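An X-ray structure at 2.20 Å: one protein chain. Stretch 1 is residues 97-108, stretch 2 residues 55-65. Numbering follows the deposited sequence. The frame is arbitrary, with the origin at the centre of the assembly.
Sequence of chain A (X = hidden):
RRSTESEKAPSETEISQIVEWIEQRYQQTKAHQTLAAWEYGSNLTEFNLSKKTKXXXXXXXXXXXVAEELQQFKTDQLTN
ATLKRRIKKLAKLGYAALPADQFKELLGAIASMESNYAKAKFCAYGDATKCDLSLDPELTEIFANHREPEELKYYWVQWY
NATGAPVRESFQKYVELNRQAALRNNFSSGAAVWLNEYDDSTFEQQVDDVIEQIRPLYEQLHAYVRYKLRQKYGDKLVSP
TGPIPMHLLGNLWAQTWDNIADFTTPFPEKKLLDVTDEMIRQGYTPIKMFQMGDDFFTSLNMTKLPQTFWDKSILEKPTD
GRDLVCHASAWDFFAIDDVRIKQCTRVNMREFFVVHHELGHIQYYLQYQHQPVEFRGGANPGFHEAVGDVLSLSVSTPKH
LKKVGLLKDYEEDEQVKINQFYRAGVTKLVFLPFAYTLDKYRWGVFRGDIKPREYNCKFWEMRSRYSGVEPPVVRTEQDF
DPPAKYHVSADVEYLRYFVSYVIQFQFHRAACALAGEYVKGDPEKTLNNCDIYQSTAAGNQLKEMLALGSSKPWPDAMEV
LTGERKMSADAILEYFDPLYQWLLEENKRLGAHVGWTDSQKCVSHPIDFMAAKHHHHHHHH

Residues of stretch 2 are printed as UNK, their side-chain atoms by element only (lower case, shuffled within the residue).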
ATOM      1  N   ALA A  97       6.921 -24.517  -4.211  1.00 57.72           N
ATOM      2  CA  ALA A  97       7.945 -25.342  -4.840  1.00 57.10           C
ATOM      3  C   ALA A  97       8.869 -26.008  -3.834  1.00 57.30           C
ATOM      4  O   ALA A  97       9.612 -26.914  -4.217  1.00 60.25           O
ATOM      5  CB  ALA A  97       8.781 -24.512  -5.815  1.00 55.78           C
ATOM      6  N   LEU A  98       8.843 -25.607  -2.579  1.00 57.37           N
ATOM      7  CA  LEU A  98       9.811 -26.149  -1.637  1.00 58.48           C
ATOM      8  C   LEU A  98       9.337 -27.484  -1.065  1.00 56.83           C
ATOM      9  O   LEU A  98       8.135 -27.721  -0.933  1.00 55.53           O
ATOM     10  CB  LEU A  98      10.046 -25.174  -0.487  1.00 57.17           C
ATOM     11  CG  LEU A  98      10.680 -23.819  -0.788  1.00 57.01           C
ATOM     12  CD1 LEU A  98      10.322 -22.855   0.343  1.00 55.40           C
ATOM     13  CD2 LEU A  98      12.195 -23.913  -0.950  1.00 56.82           C
ATOM     14  N   PRO A  99      10.264 -28.368  -0.699  1.00 57.85           N
ATOM     15  CA  PRO A  99       9.865 -29.531   0.104  1.00 58.33           C
ATOM     16  C   PRO A  99       9.123 -29.049   1.343  1.00 59.51           C
ATOM     17  O   PRO A  99       9.416 -27.982   1.892  1.00 58.25           O
ATOM     18  CB  PRO A  99      11.193 -30.216   0.453  1.00 57.48           C
ATOM     19  CG  PRO A  99      12.268 -29.191   0.165  1.00 59.03           C
ATOM     20  CD  PRO A  99      11.729 -28.293  -0.904  1.00 57.86           C
ATOM     21  N   ALA A 100       8.145 -29.846   1.775  1.00 59.90           N
ATOM     22  CA  ALA A 100       7.192 -29.379   2.772  1.00 59.26           C
ATOM     23  C   ALA A 100       7.876 -28.935   4.056  1.00 60.06           C
ATOM     24  O   ALA A 100       7.395 -28.009   4.714  1.00 60.43           O
ATOM     25  CB  ALA A 100       6.165 -30.471   3.073  1.00 58.78           C
ATOM     26  N   ASP A 101       8.979 -29.577   4.445  1.00 60.45           N
ATOM     27  CA  ASP A 101       9.646 -29.160   5.674  1.00 62.35           C
ATOM     28  C   ASP A 101      10.149 -27.728   5.548  1.00 61.00           C
ATOM     29  O   ASP A 101       9.976 -26.916   6.464  1.00 57.47           O
ATOM     30  CB  ASP A 101      10.800 -30.105   6.015  1.00 63.37           C
ATOM     31  CG  ASP A 101      11.782 -30.231   4.886  1.00 69.74           C
ATOM     32  OD1 ASP A 101      11.315 -30.247   3.726  1.00 69.41           O
ATOM     33  OD2 ASP A 101      13.004 -30.296   5.146  1.00 76.75           O
ATOM     34  N   GLN A 102      10.769 -27.399   4.409  1.00 61.18           N
ATOM     35  CA  GLN A 102      11.288 -26.052   4.196  1.00 60.98           C
ATOM     36  C   GLN A 102      10.158 -25.052   3.973  1.00 57.73           C
ATOM     37  O   GLN A 102      10.282 -23.883   4.356  1.00 56.05           O
ATOM     38  CB  GLN A 102      12.258 -26.043   3.012  1.00 60.37           C
ATOM     39  CG  GLN A 102      13.608 -26.730   3.267  1.00 59.94           C
ATOM     40  CD  GLN A 102      14.569 -26.573   2.077  1.00 60.86           C
ATOM     41  OE1 GLN A 102      14.379 -27.188   1.030  1.00 62.67           O
ATOM     42  NE2 GLN A 102      15.589 -25.727   2.234  1.00 59.72           N
ATOM     43  N   PHE A 103       9.058 -25.489   3.355  1.00 57.55           N
ATOM     44  CA  PHE A 103       7.875 -24.641   3.232  1.00 56.37           C
ATOM     45  C   PHE A 103       7.377 -24.201   4.605  1.00 55.96           C
ATOM     46  O   PHE A 103       7.203 -23.005   4.866  1.00 53.26           O
ATOM     47  CB  PHE A 103       6.790 -25.400   2.466  1.00 55.52           C
ATOM     48  CG  PHE A 103       5.509 -24.624   2.263  1.00 53.23           C
ATOM     49  CD1 PHE A 103       5.329 -23.843   1.140  1.00 51.29           C
ATOM     50  CD2 PHE A 103       4.479 -24.707   3.186  1.00 54.81           C
ATOM     51  CE1 PHE A 103       4.161 -23.132   0.939  1.00 53.43           C
ATOM     52  CE2 PHE A 103       3.285 -24.002   2.989  1.00 56.02           C
ATOM     53  CZ  PHE A 103       3.128 -23.213   1.863  1.00 53.99           C
ATOM     54  N   LYS A 104       7.161 -25.149   5.509  1.00 56.74           N
ATOM     55  CA  LYS A 104       6.658 -24.772   6.821  1.00 58.17           C
ATOM     56  C   LYS A 104       7.701 -23.996   7.610  1.00 55.36           C
ATOM     57  O   LYS A 104       7.350 -23.203   8.494  1.00 53.45           O
ATOM     58  CB  LYS A 104       6.202 -26.013   7.589  1.00 58.98           C
ATOM     59  CG  LYS A 104       5.168 -26.831   6.831  1.00 62.34           C
ATOM     60  CD  LYS A 104       4.468 -27.827   7.751  1.00 67.39           C
ATOM     61  CE  LYS A 104       4.325 -29.207   7.111  1.00 69.02           C
ATOM     62  NZ  LYS A 104       4.352 -30.259   8.170  1.00 75.92           N
ATOM     63  N   GLU A 105       8.980 -24.204   7.314  1.00 54.46           N
ATOM     64  CA  GLU A 105      10.012 -23.434   8.000  1.00 55.05           C
ATOM     65  C   GLU A 105       9.967 -21.975   7.543  1.00 54.32           C
ATOM     66  O   GLU A 105      10.132 -21.054   8.347  1.00 53.66           O
ATOM     67  CB  GLU A 105      11.383 -24.057   7.744  1.00 55.75           C
ATOM     68  CG  GLU A 105      12.464 -23.607   8.713  1.00 58.39           C
ATOM     69  CD  GLU A 105      13.836 -24.202   8.408  1.00 64.56           C
ATOM     70  OE1 GLU A 105      14.089 -24.635   7.253  1.00 62.96           O
ATOM     71  OE2 GLU A 105      14.668 -24.216   9.338  1.00 68.04           O
ATOM     72  N   LEU A 106       9.690 -21.751   6.261  1.00 51.66           N
ATOM     73  CA  LEU A 106       9.583 -20.402   5.732  1.00 51.27           C
ATOM     74  C   LEU A 106       8.362 -19.680   6.294  1.00 52.76           C
ATOM     75  O   LEU A 106       8.477 -18.562   6.813  1.00 50.17           O
ATOM     76  CB  LEU A 106       9.536 -20.464   4.207  1.00 50.23           C
ATOM     77  CG  LEU A 106       9.207 -19.181   3.467  1.00 48.75           C
ATOM     78  CD1 LEU A 106      10.174 -18.058   3.829  1.00 48.56           C
ATOM     79  CD2 LEU A 106       9.224 -19.442   1.979  1.00 47.92           C
ATOM     80  N   LEU A 107       7.179 -20.298   6.213  1.00 53.31           N
ATOM     81  CA  LEU A 107       5.993 -19.639   6.755  1.00 53.06           C
ATOM     82  C   LEU A 107       6.167 -19.356   8.240  1.00 49.32           C
ATOM     83  O   LEU A 107       5.722 -18.320   8.734  1.00 49.94           O
ATOM     84  CB  LEU A 107       4.738 -20.479   6.507  1.00 52.56           C
ATOM     85  CG  LEU A 107       4.189 -20.502   5.073  1.00 57.57           C
ATOM     86  CD1 LEU A 107       2.776 -21.087   5.091  1.00 55.59           C
ATOM     87  CD2 LEU A 107       4.169 -19.134   4.404  1.00 58.76           C
ATOM     88  N   GLY A 108       6.836 -20.250   8.969  1.00 51.68           N
ATOM     89  CA  GLY A 108       7.059 -20.026  10.388  1.00 46.98           C
ATOM     90  C   GLY A 108       8.016 -18.889  10.662  1.00 46.73           C
ATOM     91  O   GLY A 108       7.884 -18.195  11.675  1.00 46.62           O
ATOM     92  N   UNK A  55      -3.108 -25.792   6.870  1.00 54.90           N
ATOM     93  CA  UNK A  55      -3.923 -25.575   5.680  1.00 54.33           C
ATOM     94  C   UNK A  55      -3.077 -25.058   4.525  1.00 56.59           C
ATOM     95  O   UNK A  55      -3.343 -25.377   3.358  1.00 57.29           O
ATOM     96  c   UNK A  55      -5.054 -24.602   5.991  1.00 55.99           C
ATOM     97  N   UNK A  56      -2.039 -24.274   4.832  1.00 55.24           N
ATOM     98  CA  UNK A  56      -1.115 -23.849   3.788  1.00 57.48           C
ATOM     99  C   UNK A  56      -0.297 -25.028   3.270  1.00 54.80           C
ATOM    100  O   UNK A  56      -0.082 -25.158   2.058  1.00 53.19           O
ATOM    101  c   UNK A  56      -0.198 -22.741   4.309  1.00 53.83           C
ATOM    102  N   UNK A  57       0.163 -25.900   4.170  1.00 55.54           N
ATOM    103  CA  UNK A  57       0.885 -27.091   3.730  1.00 57.12           C
ATOM    104  C   UNK A  57       0.007 -27.953   2.834  1.00 56.92           C
ATOM    105  O   UNK A  57       0.457 -28.431   1.786  1.00 58.39           O
ATOM    106  c   UNK A  57       1.374 -27.886   4.939  1.00 58.00           C
ATOM    107  N   UNK A  58      -1.263 -28.134   3.220  1.00 58.69           N
ATOM    108  CA  UNK A  58      -2.212 -28.888   2.402  1.00 59.91           C
ATOM    109  C   UNK A  58      -2.322 -28.293   1.009  1.00 59.43           C
ATOM    110  O   UNK A  58      -2.283 -29.014   0.005  1.00 60.01           O
ATOM    111  c   UNK A  58      -3.615 -29.686   4.349  1.00 63.44           C
ATOM    112  o   UNK A  58      -4.648 -29.628   5.063  1.00 68.19           O
ATOM    113  o   UNK A  58      -2.600 -30.356   4.647  1.00 62.74           O
ATOM    114  c   UNK A  58      -3.594 -28.903   3.060  1.00 58.86           C
ATOM    115  N   UNK A  59      -2.487 -26.971   0.929  1.00 58.93           N
ATOM    116  CA  UNK A  59      -2.590 -26.339  -0.376  1.00 59.47           C
ATOM    117  C   UNK A  59      -1.304 -26.525  -1.164  1.00 58.52           C
ATOM    118  O   UNK A  59      -1.334 -26.725  -2.381  1.00 58.39           O
ATOM    119  c   UNK A  59      -1.730 -23.353  -1.831  1.00 63.39           C
ATOM    120  c   UNK A  59      -2.691 -22.745  -3.923  1.00 63.24           C
ATOM    121  c   UNK A  59      -2.842 -24.110  -1.519  1.00 60.84           C
ATOM    122  c   UNK A  59      -3.800 -23.500  -3.629  1.00 62.64           C
ATOM    123  c   UNK A  59      -1.650 -22.676  -3.025  1.00 63.21           C
ATOM    124  c   UNK A  59      -2.915 -24.858  -0.227  1.00 59.13           C
ATOM    125  c   UNK A  59      -3.871 -24.182  -2.432  1.00 61.15           C
ATOM    126  N   UNK A  60      -0.162 -26.469  -0.475  1.00 57.20           N
ATOM    127  CA  UNK A  60       1.124 -26.625  -1.142  1.00 59.72           C
ATOM    128  C   UNK A  60       1.213 -27.977  -1.841  1.00 59.38           C
ATOM    129  O   UNK A  60       1.666 -28.061  -2.987  1.00 58.10           O
ATOM    130  c   UNK A  60       2.265 -26.466  -0.127  1.00 56.33           C
ATOM    131  N   UNK A  61       0.781 -29.042  -1.163  1.00 58.96           N
ATOM    132  CA  UNK A  61       0.693 -30.354  -1.795  1.00 62.56           C
ATOM    133  C   UNK A  61      -0.171 -30.290  -3.052  1.00 61.58           C
ATOM    134  O   UNK A  61       0.264 -30.665  -4.139  1.00 61.45           O
ATOM    135  c   UNK A  61       0.468 -32.718   1.306  1.00 82.40           C
ATOM    136  o   UNK A  61       0.886 -32.577   2.478  1.00 80.95           O
ATOM    137  o   UNK A  61      -0.466 -33.494   1.013  1.00 89.41           O
ATOM    138  c   UNK A  61       1.125 -31.902   0.196  1.00 72.16           C
ATOM    139  c   UNK A  61       0.125 -31.373  -0.808  1.00 65.85           C
ATOM    140  N   UNK A  62      -1.411 -29.817  -2.918  1.00 61.19           N
ATOM    141  CA  UNK A  62      -2.318 -29.726  -4.059  1.00 58.82           C
ATOM    142  C   UNK A  62      -1.640 -29.025  -5.232  1.00 61.77           C
ATOM    143  O   UNK A  62      -1.696 -29.495  -6.374  1.00 61.60           O
ATOM    144  c   UNK A  62      -3.619 -29.008  -3.646  1.00 60.96           C
ATOM    145  c   UNK A  62      -4.399 -29.826  -2.598  1.00 59.22           C
ATOM    146  c   UNK A  62      -4.486 -28.715  -4.869  1.00 61.95           C
ATOM    147  N   UNK A  63      -0.984 -27.885  -4.968  1.00 62.76           N
ATOM    148  CA  UNK A  63      -0.412 -27.101  -6.067  1.00 62.26           C
ATOM    149  C   UNK A  63       0.741 -27.837  -6.734  1.00 61.29           C
ATOM    150  O   UNK A  63       0.934 -27.716  -7.950  1.00 61.76           O
ATOM    151  c   UNK A  63       0.054 -25.728  -5.572  1.00 60.31           C
ATOM    152  N   UNK A  64       1.510 -28.609  -5.972  1.00 60.19           N
ATOM    153  CA  UNK A  64       2.562 -29.423  -6.574  1.00 62.28           C
ATOM    154  C   UNK A  64       1.972 -30.458  -7.531  1.00 64.38           C
ATOM    155  O   UNK A  64       2.463 -30.641  -8.651  1.00 66.50           O
ATOM    156  c   UNK A  64       4.445 -29.241  -4.827  1.00 59.99           C
ATOM    157  c   UNK A  64       3.387 -30.109  -5.495  1.00 61.35           C
ATOM    158  c   UNK A  64       5.893 -29.175  -2.763  1.00 59.00           C
ATOM    159  n   UNK A  64       5.463 -29.480  -1.362  1.00 64.24           N
ATOM    160  c   UNK A  64       5.168 -30.051  -3.765  1.00 57.77           C
ATOM    161  N   UNK A  65       0.918 -31.153  -7.094  1.00 63.46           N
ATOM    162  CA  UNK A  65       0.265 -32.149  -7.939  1.00 64.33           C
ATOM    163  C   UNK A  65      -0.336 -31.511  -9.179  1.00 68.51           C
ATOM    164  O   UNK A  65      -0.194 -32.035 -10.292  1.00 72.43           O
ATOM    165  c   UNK A  65      -0.823 -32.870  -7.146  1.00 64.22           C
TER

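Position 55 carries one side-chain carbon and no more. Its CB is 8.6 Å from Leu107 CD1, the nearest atom of stretch 1, and is out of reach. A lone CB means alanine: Ala55.

Position 56 also has a single side-chain carbon, and it points toward stretch 1. Its CB lies 3.5 Å from Leu107 CD1 and 3.9 Å from Phe103 CE2. Its backbone O is 3.7 Å from Phe103 CE2. The residue is Ala56, whose CB meets both Phe103 and Leu107.

Position 57 again shows one carbon. It points sideways, and its CB is 3.9 Å from Lys104 CE, so the lysine touches it through its aliphatic part. The backbone N of 57 is 3.8 Å from Phe103 CE2. This is Ala57.

Position 58 has two side-chain carbons, the second bearing two oxygens. That is a short carboxylate, hence Asp58. Its CB points away from stretch 1, and the side chain makes no contact there.

Position 59 has one carbon followed by a ring of six carbons, with no oxygen on the ring. This is Phe59. Its side chain makes no contact with stretch 1, so this ring takes no part in the contact.

Position 60 has one carbon, directed toward stretch 1. It sits over one face of the Phe103 ring: CB is 3.9 Å from the centroid of the Phe103 ring, 12° off the ring normal. The distance from CB to Phe103 CZ is also 3.9 Å. The residue is Ala60, and its methyl group makes a CH-pi contact.

Position 61 has three carbons in a row, the third carrying two oxygens. It is one carbon longer than the carboxylate of Asp58, so it is Glu61. Its end comes nearer to stretch 1 but does not touch it.

Position 62 has one carbon that branches to two more. A branch at CB with three carbons in all identifies Val62. It is out of reach.

Position 63 has a single carbon, also out of reach. It is Ala63.

Position 64 has four carbons in a row ending in nitrogen. The CA-to-CB bond points toward stretch 1, and the terminal nitrogen lies 3.2 Å from Leu98 O, in the loop before the helix. This is Lys64. Its NZ donates a weak hydrogen bond to Leu98 O. Its CE is 4.5 Å from Ala97 C.

Position 65 has one carbon and lies far from stretch 1. It is Ala65.

The contact joins two helices whose directions differ by 138° and whose axes approach to 10.3 Å. Together the stretches bury 338 Å². Phe103 fills the space beside Ala56, Ala57 and Ala60, where the side chains end at CB. Leu107 adds an apolar contact at Ala56, and Lys104 packs against Ala57. Further along stretch 2, Lys64 reaches the backbone of the loop and adds one weak polar link to a mostly apolar contact.

Stretch 2 (55-65) AAADFAEVAKA
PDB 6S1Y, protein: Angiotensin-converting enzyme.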